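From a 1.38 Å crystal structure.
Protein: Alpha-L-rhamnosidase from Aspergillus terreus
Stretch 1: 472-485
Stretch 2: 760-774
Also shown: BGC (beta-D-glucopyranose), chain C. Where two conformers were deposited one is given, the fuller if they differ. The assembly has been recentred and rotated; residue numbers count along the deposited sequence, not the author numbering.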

# COMPACT_ATOMS: atom_id res chain seq x y z
N GLY A 472 0.29 5.67 -12.39
CA GLY A 472 -0.69 6.72 -12.35
C GLY A 472 -1.69 6.50 -11.22
O GLY A 472 -2.13 7.46 -10.55
N ASP A 473 -2.10 5.26 -10.97
CA ASP A 473 -3.13 4.97 -10.00
C ASP A 473 -2.65 5.41 -8.59
O ASP A 473 -3.42 6.00 -7.84
N ILE A 474 -1.40 5.08 -8.24
CA ILE A 474 -0.91 5.45 -6.93
C ILE A 474 -0.66 6.96 -6.85
O ILE A 474 -0.82 7.54 -5.79
N HIS A 475 -0.30 7.59 -7.96
CA HIS A 475 -0.20 9.04 -7.97
C HIS A 475 -1.55 9.64 -7.55
O HIS A 475 -1.62 10.52 -6.67
N ALA A 476 -2.63 9.20 -8.16
CA ALA A 476 -3.96 9.72 -7.86
C ALA A 476 -4.41 9.40 -6.43
O ALA A 476 -5.05 10.25 -5.78
N PHE A 477 -4.07 8.23 -5.92
CA PHE A 477 -4.67 7.72 -4.66
C PHE A 477 -3.85 8.07 -3.40
O PHE A 477 -4.39 7.96 -2.31
N SER A 478 -2.55 8.42 -3.51
CA SER A 478 -1.71 8.39 -2.28
C SER A 478 -2.16 9.46 -1.24
O SER A 478 -1.99 9.19 -0.04
N ARG A 479 -2.79 10.59 -1.65
CA ARG A 479 -3.27 11.54 -0.67
C ARG A 479 -4.30 10.89 0.26
O ARG A 479 -4.32 11.14 1.48
N THR A 480 -5.18 10.07 -0.31
CA THR A 480 -6.14 9.29 0.42
C THR A 480 -5.43 8.18 1.25
O THR A 480 -5.66 7.99 2.46
N ALA A 481 -4.57 7.41 0.57
CA ALA A 481 -3.97 6.23 1.17
C ALA A 481 -3.20 6.58 2.45
O ALA A 481 -3.29 5.88 3.45
N ASN A 482 -2.42 7.69 2.40
CA ASN A 482 -1.52 8.03 3.45
C ASN A 482 -2.24 8.55 4.72
O ASN A 482 -1.61 8.66 5.78
N PHE A 483 -3.54 8.83 4.59
CA PHE A 483 -4.36 9.15 5.73
C PHE A 483 -4.90 7.86 6.37
O PHE A 483 -4.98 7.72 7.61
N ILE A 484 -5.30 6.89 5.53
CA ILE A 484 -5.98 5.69 6.08
C ILE A 484 -4.99 4.77 6.82
O ILE A 484 -5.34 4.25 7.87
N TYR A 485 -3.79 4.60 6.24
CA TYR A 485 -2.76 3.77 6.85
C TYR A 485 -1.42 4.50 6.79
O TYR A 485 -1.22 5.36 5.94
N ASN A 760 -12.32 -3.81 -8.10
CA ASN A 760 -11.49 -3.51 -6.93
C ASN A 760 -10.23 -2.75 -7.35
O ASN A 760 -9.12 -3.29 -7.35
N HIS A 761 -10.42 -1.47 -7.67
CA HIS A 761 -9.36 -0.49 -8.01
C HIS A 761 -9.53 0.71 -7.08
O HIS A 761 -10.67 1.17 -6.97
N TYR A 762 -8.46 1.19 -6.44
CA TYR A 762 -8.60 2.38 -5.56
C TYR A 762 -8.70 3.72 -6.27
O TYR A 762 -9.03 4.70 -5.58
N ALA A 763 -8.47 3.84 -7.58
CA ALA A 763 -8.44 5.18 -8.19
C ALA A 763 -9.68 6.00 -7.88
O ALA A 763 -9.52 7.15 -7.52
N VAL A 764 -10.89 5.46 -8.11
CA VAL A 764 -12.18 6.20 -7.86
C VAL A 764 -12.29 6.53 -6.37
O VAL A 764 -12.90 7.56 -5.97
N GLY A 765 -11.60 5.73 -5.53
CA GLY A 765 -11.58 5.92 -4.10
C GLY A 765 -10.74 7.13 -3.69
O GLY A 765 -10.70 7.43 -2.50
N SER A 766 -10.10 7.80 -4.64
CA SER A 766 -9.38 9.07 -4.38
C SER A 766 -10.28 10.18 -3.84
O SER A 766 -9.76 11.15 -3.31
N VAL A 767 -11.59 10.02 -3.96
CA VAL A 767 -12.55 10.91 -3.29
C VAL A 767 -12.41 10.84 -1.77
O VAL A 767 -12.84 11.76 -1.07
N GLY A 768 -11.77 9.80 -1.21
CA GLY A 768 -11.62 9.65 0.21
C GLY A 768 -10.97 10.86 0.85
O GLY A 768 -11.34 11.26 1.98
N SER A 769 -9.98 11.44 0.19
CA SER A 769 -9.30 12.62 0.75
C SER A 769 -10.25 13.79 0.96
O SER A 769 -10.00 14.60 1.85
N TRP A 770 -11.28 13.89 0.12
CA TRP A 770 -12.26 14.97 0.31
C TRP A 770 -13.10 14.67 1.55
O TRP A 770 -13.46 15.58 2.33
N LEU A 771 -13.48 13.41 1.76
CA LEU A 771 -14.17 13.03 3.00
C LEU A 771 -13.32 13.40 4.22
O LEU A 771 -13.80 13.98 5.19
N HIS A 772 -12.03 13.12 4.15
CA HIS A 772 -11.15 13.35 5.28
C HIS A 772 -10.97 14.85 5.53
O HIS A 772 -10.95 15.28 6.71
N GLU A 773 -10.65 15.58 4.45
CA GLU A 773 -10.14 16.96 4.59
C GLU A 773 -11.25 18.02 4.63
O GLU A 773 -11.03 19.09 5.18
N VAL A 774 -12.39 17.75 4.02
CA VAL A 774 -13.42 18.76 3.89
C VAL A 774 -14.62 18.40 4.77
O VAL A 774 -15.04 19.20 5.61

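Stretch 1 is helical as far as Ile 484, and its helix crosses that of stretch 2 at 42°, their axes 8.7 Å apart at closest approach; its inward-facing side chains change character along its length. At the sugar-binding end, Asp 473 (chi1 m) points toward stretch 2, and its two carboxylate oxygens accept separate hydrogen bonds from glucose: O3 to OD1 at 2.5 Å and O2 to OD2 at 2.6 Å. His 761 joins it there, its NE2 donating to glucose O1 at 2.9 Å. A water also donates to Asp 473 OD2 (2.7 Å) and accepts from Ala 763 N (2.9 Å), tying the acid to the opposing backbone.

Ile 474 (t, p) lies sideways, its CB 3.7 Å from Tyr 762 OH; its apolar side chain suits a place against the tyrosine ring, with Ile 474 CD1 4.3 Å from Tyr 762 CZ. Ala 476 also points toward stretch 2, its small side chain no nearer than 4.9 Å; its O lies 3.7 Å from Ser 766 CB. Phe 477 (t) offers a flat surface to Tyr 762 (p): the rings form an offset stack, with planes at 8° and centroids 4.4 Å apart, while Tyr 762 CB sits over the same phenyl ring.

Arg 479, extended (t, t, t) and partly exposed, meets the partly exposed Glu 773, where a two-pronged salt bridge suits its guanidinium: NE to Glu 773 OE2 is 2.9 Å and NH2 to Glu 773 OE1 is 2.8 Å. Thr 480 (m) sits where the chains run close, its CA 4.6 Å from Ser 769 CA. Its OG1 accepts a weak hydrogen bond from Ser 769 N (3.1 Å), and its CG2 lies 3.8 Å from Gly 768 CA, where a beta carbon would clash with that methyl.

Phe 483 (t) stacks on His 772 (m), centroids 3.9 Å apart. The imidazole also serves polar needs: its ND1 hydrogen-bonds a water (2.8 Å) that donates to Arg 479 O (2.9 Å). Ile 484 (m, t) starts sideways, yet its CG1 comes within 3.7 Å of His 772 CE1.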

# COMPACT_ATOMS: atom_id res chain seq x y z
CB ASP A 473 -3.50 3.48 -9.99
CG ASP A 473 -3.96 2.90 -11.31
OD1 ASP A 473 -3.26 3.16 -12.33
OD2 ASP A 473 -5.02 2.23 -11.31
CB ILE A 474 0.27 4.57 -6.47
CG1 ILE A 474 0.67 4.88 -5.03
CG2 ILE A 474 1.45 4.67 -7.40
CD1 ILE A 474 -0.46 4.67 -4.01
CB HIS A 475 0.29 9.53 -9.34
CG HIS A 475 0.57 11.00 -9.44
ND1 HIS A 475 0.90 11.58 -10.66
CD2 HIS A 475 0.48 12.01 -8.55
CE1 HIS A 475 1.04 12.90 -10.49
NE2 HIS A 475 0.81 13.18 -9.21
CB ALA A 476 -4.98 9.15 -8.84
CB PHE A 477 -4.87 6.20 -4.76
CG PHE A 477 -5.65 5.62 -3.61
CD1 PHE A 477 -6.99 5.96 -3.42
CD2 PHE A 477 -5.06 4.71 -2.73
CE1 PHE A 477 -7.69 5.46 -2.34
CE2 PHE A 477 -5.77 4.21 -1.65
CZ PHE A 477 -7.09 4.59 -1.47
CB SER A 478 -0.22 8.47 -2.59
OG SER A 478 0.23 9.80 -2.68
CB ARG A 479 -3.86 12.75 -1.41
CG ARG A 479 -4.33 13.90 -0.55
CD ARG A 479 -4.68 15.04 -1.48
NE ARG A 479 -5.25 16.19 -0.81
CZ ARG A 479 -5.47 17.36 -1.45
NH1 ARG A 479 -5.09 17.54 -2.71
NH2 ARG A 479 -6.05 18.35 -0.80
CB THR A 480 -7.20 8.69 -0.52
OG1 THR A 480 -7.85 9.74 -1.25
CG2 THR A 480 -8.21 7.87 0.25
CB ALA A 481 -3.00 5.62 0.19
CB ASN A 482 -0.57 9.15 3.02
CG ASN A 482 0.35 8.83 1.86
OD1 ASN A 482 0.41 7.65 1.42
ND2 ASN A 482 1.18 9.78 1.44
CB PHE A 483 -5.52 10.04 5.28
CG PHE A 483 -6.42 10.55 6.38
CD1 PHE A 483 -7.49 9.81 6.84
CD2 PHE A 483 -6.23 11.82 6.92
CE1 PHE A 483 -8.34 10.30 7.82
CE2 PHE A 483 -7.11 12.34 7.86
CZ PHE A 483 -8.16 11.57 8.32
CB ILE A 484 -6.75 4.95 4.98
CG1 ILE A 484 -7.78 5.88 4.31
CG2 ILE A 484 -7.39 3.68 5.51
CD1 ILE A 484 -8.53 5.23 3.20
CB TYR A 485 -2.59 2.45 6.08
CG TYR A 485 -3.61 1.36 6.32
CD1 TYR A 485 -3.47 0.47 7.38
CD2 TYR A 485 -4.73 1.21 5.52
CE1 TYR A 485 -4.39 -0.54 7.61
CE2 TYR A 485 -5.66 0.21 5.74
CZ TYR A 485 -5.50 -0.67 6.80
OH TYR A 485 -6.41 -1.67 7.03
CB ASN A 760 -11.13 -4.79 -6.19
CG ASN A 760 -10.74 -4.56 -4.75
OD1 ASN A 760 -10.57 -3.41 -4.32
ND2 ASN A 760 -10.58 -5.62 -3.97
CB HIS A 761 -9.56 0.02 -9.45
CG HIS A 761 -8.82 -0.63 -10.55
ND1 HIS A 761 -9.08 -1.93 -10.96
CD2 HIS A 761 -7.88 -0.13 -11.40
CE1 HIS A 761 -8.30 -2.21 -11.98
NE2 HIS A 761 -7.53 -1.12 -12.28
CB TYR A 762 -7.50 2.40 -4.48
CG TYR A 762 -6.06 2.25 -4.90
CD1 TYR A 762 -5.50 3.00 -5.91
CD2 TYR A 762 -5.25 1.31 -4.28
CE1 TYR A 762 -4.16 2.89 -6.24
CE2 TYR A 762 -3.91 1.17 -4.62
CZ TYR A 762 -3.37 1.91 -5.66
OH TYR A 762 -2.05 1.76 -5.98
CB ALA A 763 -8.22 5.07 -9.70
CB VAL A 764 -13.34 5.29 -8.36
CG1 VAL A 764 -14.63 5.44 -7.65
CG2 VAL A 764 -13.47 5.42 -9.89
CB SER A 766 -8.65 9.54 -5.62
OG SER A 766 -9.55 9.79 -6.69
CB VAL A 767 -14.00 10.64 -3.73
CG1 VAL A 767 -14.52 9.33 -3.17
CG2 VAL A 767 -14.92 11.79 -3.36
CB SER A 769 -8.10 13.05 -0.07
OG SER A 769 -8.46 13.44 -1.37
CB TRP A 770 -13.14 15.15 -0.93
CG TRP A 770 -13.89 16.45 -0.97
CD1 TRP A 770 -13.41 17.61 -1.47
CD2 TRP A 770 -15.24 16.67 -0.56
NE1 TRP A 770 -14.36 18.58 -1.34
CE2 TRP A 770 -15.48 18.05 -0.76
CE3 TRP A 770 -16.26 15.89 0.01
CZ2 TRP A 770 -16.70 18.64 -0.47
CZ3 TRP A 770 -17.46 16.48 0.30
CH2 TRP A 770 -17.68 17.84 0.05
CB LEU A 771 -14.47 11.53 3.01
CG LEU A 771 -15.22 10.96 1.80
CD1 LEU A 771 -15.50 9.48 1.99
CD2 LEU A 771 -16.48 11.65 1.41
CB HIS A 772 -9.77 12.70 5.07
CG HIS A 772 -9.79 11.23 4.77
ND1 HIS A 772 -8.82 10.66 3.97
CD2 HIS A 772 -10.62 10.24 5.16
CE1 HIS A 772 -9.08 9.36 3.90
NE2 HIS A 772 -10.17 9.07 4.63
CB GLU A 773 -9.21 17.33 3.44
CG GLU A 773 -7.97 16.43 3.35
CD GLU A 773 -6.98 16.87 2.28
OE1 GLU A 773 -7.13 17.99 1.73
OE2 GLU A 773 -6.10 16.05 1.95
CB VAL A 774 -13.82 18.99 2.41
CG1 VAL A 774 -14.91 20.02 2.33
CG2 VAL A 774 -12.62 19.45 1.59
C2 BGC C . -4.54 0.69 -14.47
C3 BGC C . -4.33 1.90 -15.34
C4 BGC C . -3.75 1.66 -16.72
C5 BGC C . -4.56 0.60 -17.28
C6 BGC C . -4.02 0.40 -18.69
C1 BGC C . -5.25 -0.40 -15.27
O1 BGC C . -5.55 -1.46 -14.39
O2 BGC C . -5.55 0.94 -13.53
O3 BGC C . -3.38 2.62 -14.77
O4 BGC C . -3.68 2.80 -17.61
O5 BGC C . -4.60 -0.65 -16.51
O6 BGC C . -4.68 -0.74 -19.26
O HOH W 1 -6.61 2.13 -9.07
O HOH W 2 -6.68 12.13 2.81